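Local coordinates for dUTPase (Streptococcus mutans, PDB 3H6X), which hydrolyses dUTP to dUMP and diphosphate, as a member of the trimeric, jelly-roll dUTPase family, at the interface of chains A and B. Sequence-based numbering; all coordinates share one arbitrary frame. Chains: chain A/B, dUTPase.

Contact 1: the interface of chains A and B. Residues chain A 45, 79-81, 102; chain B 66-68, 71-72, 77-78, 106.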
loop_
_atom_site.group_PDB
_atom_site.type_symbol
_atom_site.label_atom_id
_atom_site.label_comp_id
_atom_site.label_asym_id
_atom_site.label_seq_id
_atom_site.Cartn_x
_atom_site.Cartn_y
_atom_site.Cartn_z
ATOM N N ILE A 45 18.487 -3.850 -3.365
ATOM C CA ILE A 45 17.199 -3.800 -4.051
ATOM C C ILE A 45 17.347 -4.384 -5.450
ATOM O O ILE A 45 18.244 -3.991 -6.202
ATOM C CB ILE A 45 16.680 -2.346 -4.178
ATOM C CG1 ILE A 45 16.468 -1.734 -2.791
ATOM C CG2 ILE A 45 15.408 -2.309 -5.003
ATOM C CD1 ILE A 45 16.233 -0.221 -2.812
ATOM N N ILE A 79 9.783 -2.819 -1.817
ATOM C CA ILE A 79 10.399 -1.626 -1.244
ATOM C C ILE A 79 9.635 -0.345 -1.578
ATOM O O ILE A 79 9.713 0.633 -0.836
ATOM C CB ILE A 79 11.897 -1.519 -1.643
ATOM C CG1 ILE A 79 12.641 -0.528 -0.716
ATOM C CG2 ILE A 79 12.034 -1.148 -3.118
ATOM C CD1 ILE A 79 12.568 -0.890 0.769
ATOM N N ASN A 80 8.892 -0.349 -2.683
ATOM C CA ASN A 80 7.993 0.780 -2.985
ATOM C C ASN A 80 6.556 0.576 -2.455
ATOM O O ASN A 80 5.650 1.365 -2.766
ATOM C CB ASN A 80 8.018 1.135 -4.481
ATOM C CG ASN A 80 7.549 -0.006 -5.383
ATOM O OD1 ASN A 80 6.822 0.222 -6.375
ATOM N ND2 ASN A 80 7.954 -1.221 -5.063
ATOM N N SER A 81 6.391 -0.478 -1.643
ATOM C CA SER A 81 5.187 -0.766 -0.848
ATOM C C SER A 81 4.022 -1.322 -1.647
ATOM O O SER A 81 3.405 -2.333 -1.262
ATOM C CB SER A 81 4.732 0.445 -0.041
ATOM O OG SER A 81 5.694 0.798 0.935
ATOM N N GLN A 102 9.915 -4.849 -7.221
ATOM C CA GLN A 102 11.106 -4.231 -6.651
ATOM C C GLN A 102 11.288 -4.695 -5.211
ATOM O O GLN A 102 10.647 -4.170 -4.291
ATOM C CB GLN A 102 10.966 -2.706 -6.712
ATOM C CG GLN A 102 12.265 -1.956 -6.582
ATOM C CD GLN A 102 12.068 -0.451 -6.618
ATOM O OE1 GLN A 102 11.160 0.059 -7.288
ATOM N NE2 GLN A 102 12.901 0.271 -5.879
ATOM N N ASP B 66 3.952 5.464 -3.149
ATOM C CA ASP B 66 5.312 5.814 -3.502
ATOM C C ASP B 66 5.450 5.788 -5.026
ATOM O O ASP B 66 4.732 5.069 -5.721
ATOM C CB ASP B 66 6.254 4.740 -2.943
ATOM C CG ASP B 66 7.446 5.323 -2.231
ATOM O OD1 ASP B 66 7.795 6.503 -2.493
ATOM O OD2 ASP B 66 8.007 4.621 -1.375
ATOM N N ARG B 67 6.364 6.582 -5.550
ATOM C CA ARG B 67 6.766 6.423 -6.948
ATOM C C ARG B 67 7.784 5.307 -7.012
ATOM O O ARG B 67 8.614 5.173 -6.117
ATOM C CB ARG B 67 7.386 7.711 -7.477
ATOM C CG ARG B 67 6.436 8.899 -7.531
ATOM C CD ARG B 67 7.044 10.022 -8.340
ATOM N NE ARG B 67 7.049 9.724 -9.768
ATOM C CZ ARG B 67 8.052 10.007 -10.591
ATOM N NH1 ARG B 67 9.157 10.592 -10.129
ATOM N NH2 ARG B 67 7.963 9.695 -11.868
ATOM N N SER B 68 7.702 4.496 -8.064
ATOM C CA SER B 68 8.556 3.334 -8.221
ATOM C C SER B 68 10.020 3.699 -8.075
ATOM O O SER B 68 10.796 2.984 -7.447
ATOM C CB SER B 68 8.297 2.683 -9.596
ATOM O OG SER B 68 9.288 1.705 -9.892
ATOM N N PRO B 71 12.696 4.533 -4.168
ATOM C CA PRO B 71 13.683 3.788 -3.380
ATOM C C PRO B 71 14.961 3.484 -4.139
ATOM O O PRO B 71 16.049 3.693 -3.613
ATOM C CB PRO B 71 12.971 2.470 -3.036
ATOM C CG PRO B 71 11.530 2.676 -3.342
ATOM C CD PRO B 71 11.380 3.864 -4.233
ATOM N N ARG B 72 14.850 2.966 -5.356
ATOM C CA ARG B 72 16.082 2.531 -6.005
ATOM C C ARG B 72 16.872 3.665 -6.648
ATOM O O ARG B 72 18.077 3.535 -6.819
ATOM C CB ARG B 72 15.864 1.350 -6.956
ATOM C CG ARG B 72 15.187 1.662 -8.240
ATOM C CD ARG B 72 15.277 0.426 -9.137
ATOM N NE ARG B 72 14.522 0.530 -10.382
ATOM C CZ ARG B 72 14.353 1.647 -11.085
ATOM N NH1 ARG B 72 14.913 2.777 -10.690
ATOM N NH2 ARG B 72 13.643 1.627 -12.206
ATOM N N VAL B 77 11.754 6.305 0.757
ATOM C CA VAL B 77 10.511 5.531 0.774
ATOM C C VAL B 77 9.408 6.278 1.512
ATOM O O VAL B 77 9.673 7.046 2.429
ATOM C CB VAL B 77 10.682 4.136 1.424
ATOM C CG1 VAL B 77 11.641 3.264 0.599
ATOM C CG2 VAL B 77 11.147 4.258 2.872
ATOM N N LEU B 78 8.165 6.032 1.101
ATOM C CA LEU B 78 6.995 6.520 1.831
ATOM C C LEU B 78 6.853 5.620 3.069
ATOM O O LEU B 78 6.473 4.449 2.946
ATOM C CB LEU B 78 5.767 6.417 0.923
ATOM C CG LEU B 78 4.465 6.995 1.490
ATOM C CD1 LEU B 78 4.586 8.487 1.717
ATOM C CD2 LEU B 78 3.321 6.731 0.546
HETATM N N MSE B 106 16.669 6.336 3.439
HETATM C CA MSE B 106 17.313 5.082 3.795
HETATM C C MSE B 106 18.832 5.110 3.674
HETATM O O MSE B 106 19.493 4.171 4.123
HETATM C CB MSE B 106 16.812 3.955 2.902
HETATM C CG MSE B 106 15.341 3.723 2.974
HETATM SE SE MSE B 106 14.872 2.193 1.806
HETATM C CE MSE B 106 15.403 2.907 0.079
HETATM O O HOH W 1 7.723 1.779 3.275
HETATM O O HOH W 2 5.006 2.376 -6.301
HETATM O O HOH W 3 7.648 2.453 0.084
#
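Here the A:Ile79-A:Asn80-A:Ser81 turn of one subunit, at the start of conserved motif 3 of the trimeric dUTPases, lies against motif 2 of its neighbour, the Asp-Arg-Ser-Ser stretch B:66-69 that leads into helix 69-74. A:Ile79 does much of the packing. With CG1 anti to the backbone N (chi1 -163°), its branched side chain slides antiparallel past B:Pro71, and methyl CG2 lies 3.7 Å from ring carbon CB of B:Pro71. Farther out, CD1 meets the selenium SE of selenomethionine B:Met106 tip to tip at 4.0 Å, while B:Val77 crosses A:Ile79 at about a right angle.

Beside A:Ile79, against the same ring carbon CB of B:Pro71, the extended A:Gln102 brings its amide to the start of the helix. NE2 of A:Gln102 sits 3.3 Å from CB of B:Arg72, whose poorly ordered side chain crosses it. As modelled, OE1 of A:Gln102 stands 3.0 Å from the carbonyl O of B:Ser68, two acceptors face to face, so the amide is probably flipped, which would point an N-H at the B:Ser68 carbonyl and bring the oxygen nearer the B:Arg72 backbone N.

Water joins the polar groups. Water 3 ties the A:Ile79 carbonyl and the A:Ser81 hydroxyl to B:Asp66, coming within 2.6 Å of carboxylate OD2 of B:Asp66. Water 2 links the side-chain OD1 of A:Asn80 to the backbone O of B:Asp66, and water 1 joins A:Ser81 OG to the B:Leu78 carbonyl. Behind them, the amide N of B:Leu78 donates to OD2 of B:Asp66 at 2.9 Å, nearly straight (171° at H) but from above the carboxylate plane, which would help hold it in place for water 3.

Contact 2: the interface of chains A and B. Residues chain A 61, 63, 84, 86-88, 127-129; chain B 22, 26-30, 123-124.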
loop_
_atom_site.group_PDB
_atom_site.type_symbol
_atom_site.label_atom_id
_atom_site.label_comp_id
_atom_site.label_asym_id
_atom_site.label_seq_id
_atom_site.Cartn_x
_atom_site.Cartn_y
_atom_site.Cartn_z
ATOM N N VAL A 61 -7.039 -0.239 -12.632
ATOM C CA VAL A 61 -5.619 -0.293 -12.286
ATOM C C VAL A 61 -5.312 -1.652 -11.655
ATOM O O VAL A 61 -6.204 -2.290 -11.083
ATOM C CB VAL A 61 -5.246 0.851 -11.298
ATOM C CG1 VAL A 61 -6.030 0.704 -10.028
ATOM C CG2 VAL A 61 -3.746 0.877 -11.009
ATOM N N TYR A 63 -2.900 -3.286 -8.789
ATOM C CA TYR A 63 -1.965 -3.036 -7.695
ATOM C C TYR A 63 -1.210 -4.312 -7.371
ATOM O O TYR A 63 -1.810 -5.398 -7.332
ATOM C CB TYR A 63 -2.700 -2.611 -6.429
ATOM C CG TYR A 63 -3.337 -1.242 -6.511
ATOM C CD1 TYR A 63 -2.605 -0.143 -6.897
ATOM C CD2 TYR A 63 -4.667 -1.062 -6.185
ATOM C CE1 TYR A 63 -3.185 1.119 -6.972
ATOM C CE2 TYR A 63 -5.251 0.202 -6.255
ATOM C CZ TYR A 63 -4.492 1.280 -6.642
ATOM O OH TYR A 63 -5.054 2.533 -6.709
ATOM N N VAL A 84 2.148 0.083 -8.735
ATOM C CA VAL A 84 0.964 0.620 -9.408
ATOM C C VAL A 84 1.126 0.399 -10.905
ATOM O O VAL A 84 1.888 1.113 -11.556
ATOM C CB VAL A 84 0.766 2.123 -9.110
ATOM C CG1 VAL A 84 -0.473 2.677 -9.822
ATOM C CG2 VAL A 84 0.639 2.347 -7.601
ATOM N N ASP A 86 -0.273 0.581 -14.458
ATOM C CA ASP A 86 -1.246 1.311 -15.252
ATOM C C ASP A 86 -1.667 0.514 -16.487
ATOM O O ASP A 86 -0.920 -0.342 -16.975
ATOM C CB ASP A 86 -0.637 2.643 -15.739
ATOM C CG ASP A 86 -0.122 3.525 -14.593
ATOM O OD1 ASP A 86 -0.907 3.835 -13.661
ATOM O OD2 ASP A 86 1.070 3.919 -14.625
ATOM N N GLY A 87 -2.856 0.804 -17.003
ATOM C CA GLY A 87 -3.397 0.037 -18.114
ATOM C C GLY A 87 -2.600 0.233 -19.392
ATOM O O GLY A 87 -2.576 -0.629 -20.267
ATOM N N ASP A 88 -1.927 1.370 -19.517
ATOM C CA ASP A 88 -1.119 1.597 -20.724
ATOM C C ASP A 88 0.331 1.130 -20.623
ATOM O O ASP A 88 1.126 1.359 -21.526
ATOM C CB ASP A 88 -1.225 3.043 -21.236
ATOM C CG ASP A 88 -1.102 4.074 -20.128
ATOM O OD1 ASP A 88 -0.627 3.733 -19.004
ATOM O OD2 ASP A 88 -1.469 5.249 -20.388
ATOM N N PHE A 127 -10.572 2.951 -10.645
ATOM C CA PHE A 127 -10.136 4.250 -10.125
ATOM C C PHE A 127 -10.962 5.374 -10.750
ATOM O O PHE A 127 -11.680 5.161 -11.740
ATOM C CB PHE A 127 -8.635 4.497 -10.332
ATOM C CG PHE A 127 -8.242 4.731 -11.761
ATOM C CD1 PHE A 127 -7.842 3.664 -12.568
ATOM C CD2 PHE A 127 -8.250 6.019 -12.304
ATOM C CE1 PHE A 127 -7.459 3.863 -13.874
ATOM C CE2 PHE A 127 -7.867 6.225 -13.623
ATOM C CZ PHE A 127 -7.473 5.142 -14.414
ATOM N N LEU A 128 -10.841 6.570 -10.179
ATOM C CA LEU A 128 -11.716 7.696 -10.527
ATOM C C LEU A 128 -10.883 8.887 -10.986
ATOM O O LEU A 128 -9.744 9.038 -10.558
ATOM C CB LEU A 128 -12.566 8.082 -9.323
ATOM C CG LEU A 128 -13.438 6.972 -8.747
ATOM C CD1 LEU A 128 -13.933 7.345 -7.340
ATOM C CD2 LEU A 128 -14.587 6.706 -9.702
ATOM N N LEU A 129 -11.459 9.723 -11.855
ATOM C CA LEU A 129 -10.752 10.855 -12.447
ATOM C C LEU A 129 -11.118 12.182 -11.799
ATOM O O LEU A 129 -12.232 12.354 -11.312
ATOM C CB LEU A 129 -11.085 10.958 -13.932
ATOM C CG LEU A 129 -10.607 9.798 -14.800
ATOM C CD1 LEU A 129 -11.049 10.072 -16.232
ATOM C CD2 LEU A 129 -9.116 9.612 -14.709
ATOM N N ARG B 22 -2.012 13.387 -14.551
ATOM C CA ARG B 22 -1.623 12.016 -14.869
ATOM C C ARG B 22 -0.615 12.057 -15.996
ATOM O O ARG B 22 -0.732 12.895 -16.908
ATOM C CB ARG B 22 -2.836 11.184 -15.284
ATOM C CG ARG B 22 -3.886 11.062 -14.197
ATOM C CD ARG B 22 -4.962 10.092 -14.619
ATOM N NE ARG B 22 -5.734 10.596 -15.745
ATOM C CZ ARG B 22 -6.265 9.817 -16.681
ATOM N NH1 ARG B 22 -6.088 8.505 -16.629
ATOM N NH2 ARG B 22 -6.981 10.347 -17.663
ATOM N N HIS B 26 -4.059 6.742 -19.636
ATOM C CA HIS B 26 -4.682 5.656 -18.874
ATOM C C HIS B 26 -4.046 5.383 -17.524
ATOM O O HIS B 26 -4.344 4.371 -16.886
ATOM C CB HIS B 26 -4.751 4.375 -19.710
ATOM C CG HIS B 26 -5.594 4.538 -20.929
ATOM N ND1 HIS B 26 -6.968 4.630 -20.868
ATOM C CD2 HIS B 26 -5.256 4.711 -22.225
ATOM C CE1 HIS B 26 -7.442 4.823 -22.088
ATOM N NE2 HIS B 26 -6.427 4.876 -22.928
ATOM N N ALA B 27 -3.175 6.284 -17.079
ATOM C CA ALA B 27 -2.560 6.120 -15.762
ATOM C C ALA B 27 -3.616 6.229 -14.670
ATOM O O ALA B 27 -4.600 6.951 -14.816
ATOM C CB ALA B 27 -1.488 7.155 -15.546
ATOM N N ALA B 28 -3.399 5.502 -13.578
ATOM C CA ALA B 28 -4.317 5.524 -12.455
ATOM C C ALA B 28 -4.018 6.726 -11.566
ATOM O O ALA B 28 -4.923 7.268 -10.931
ATOM C CB ALA B 28 -4.172 4.269 -11.643
ATOM N N GLY B 29 -2.733 7.083 -11.496
ATOM C CA GLY B 29 -2.243 8.023 -10.498
ATOM C C GLY B 29 -1.988 9.436 -10.993
ATOM O O GLY B 29 -1.609 9.643 -12.152
ATOM N N TYR B 30 -2.223 10.395 -10.102
ATOM C CA TYR B 30 -1.916 11.813 -10.297
ATOM C C TYR B 30 -0.631 12.098 -9.565
ATOM O O TYR B 30 -0.502 11.773 -8.391
ATOM C CB TYR B 30 -3.044 12.681 -9.711
ATOM C CG TYR B 30 -4.289 12.597 -10.556
ATOM C CD1 TYR B 30 -5.212 11.577 -10.363
ATOM C CD2 TYR B 30 -4.518 13.515 -11.584
ATOM C CE1 TYR B 30 -6.332 11.472 -11.171
ATOM C CE2 TYR B 30 -5.637 13.418 -12.394
ATOM C CZ TYR B 30 -6.533 12.393 -12.180
ATOM O OH TYR B 30 -7.645 12.281 -12.971
ATOM N N VAL B 123 -4.240 8.182 -6.134
ATOM C CA VAL B 123 -5.304 7.486 -6.851
ATOM C C VAL B 123 -6.617 7.625 -6.076
ATOM O O VAL B 123 -6.666 7.344 -4.884
ATOM C CB VAL B 123 -4.980 5.985 -7.026
ATOM C CG1 VAL B 123 -6.076 5.301 -7.853
ATOM C CG2 VAL B 123 -3.599 5.794 -7.680
ATOM N N PHE B 124 -7.677 8.063 -6.752
ATOM C CA PHE B 124 -8.998 8.180 -6.134
ATOM C C PHE B 124 -9.781 6.893 -6.340
ATOM O O PHE B 124 -9.812 6.377 -7.465
ATOM C CB PHE B 124 -9.784 9.309 -6.810
ATOM C CG PHE B 124 -9.251 10.698 -6.529
ATOM C CD1 PHE B 124 -9.750 11.443 -5.464
ATOM C CD2 PHE B 124 -8.279 11.258 -7.336
ATOM C CE1 PHE B 124 -9.292 12.714 -5.221
ATOM C CE2 PHE B 124 -7.818 12.543 -7.107
ATOM C CZ PHE B 124 -8.317 13.273 -6.042
HETATM O O HOH W 4 -7.131 8.418 -9.580
HETATM O O HOH W 5 -4.471 2.255 -14.914
HETATM O O HOH W 6 -0.113 5.767 -12.231
#
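A:Phe127 places CG in the crowded position between backbone N and carbonyl carbon (chi1 71°), which turns its ring flat against chain B; A:Asp86 has CG anti to the carbonyl carbon (chi1 -56°), pointing the carboxylate at the same loop. That loop, B:26-29, holds the start of motif 1 (Ala-Gly-Tyr-Asp, from B:Ala28), which continues into strand 30-33, while A:Asp86 is the motif 3 aspartate that in this family activates the attacking water. CA of B:Ala28 sits over the ring centre of A:Phe127, 3.6 Å from the centroid, and its CB presses on CG2 of A:Val61 in a tight 3.5 Å contact.

The amide N of B:Ala28 donates to OD1 of A:Asp86 at 3.0 Å, almost straight (173° at H) but from above the carboxylate plane. Water 6 bridges that OD1 to B:Gly29 N. Two residues back in chain B and two on in chain A, the amide N of B:His26 reaches OD2 of A:Asp88 at 3.1 Å, also from above.

CD2 of A:Leu129 lies over the centre of the B:Arg22 guanidinium, 3.5 Å from CZ. Bent at chi3, the arginine swings this group back toward its own loop, where an in-plane bond from NH1 of B:Arg22 to O of B:Ala27 (2.8 Å) fixes its rotation.

Just past strand 118-126 of its own chain, A:Leu128 N bonds to B:Phe124 O at 2.9 Å, an antiparallel bridge to the same strand's edge in the neighbouring jelly roll.

The C-alpha centres of contact 1 and contact 2 lie about 18 Å apart along one subunit boundary. The motif 3 segment of chain A takes part in both: A:79-81 serves contact 1, then strand 82-85 leads to A:Asp86 and A:Asp88 in contact 2. Strand 60-66 serves both, though in opposite chains, ending at B:Asp66 in contact 1 and supplying A:Val61 and A:Tyr63 to contact 2. Because the pairing is not an exact two-fold, each chain uses different faces, as suits a closed trimer. Motif 3 of A meets motifs 2 and 1 of B, consistent with the family's active sites lying between subunits.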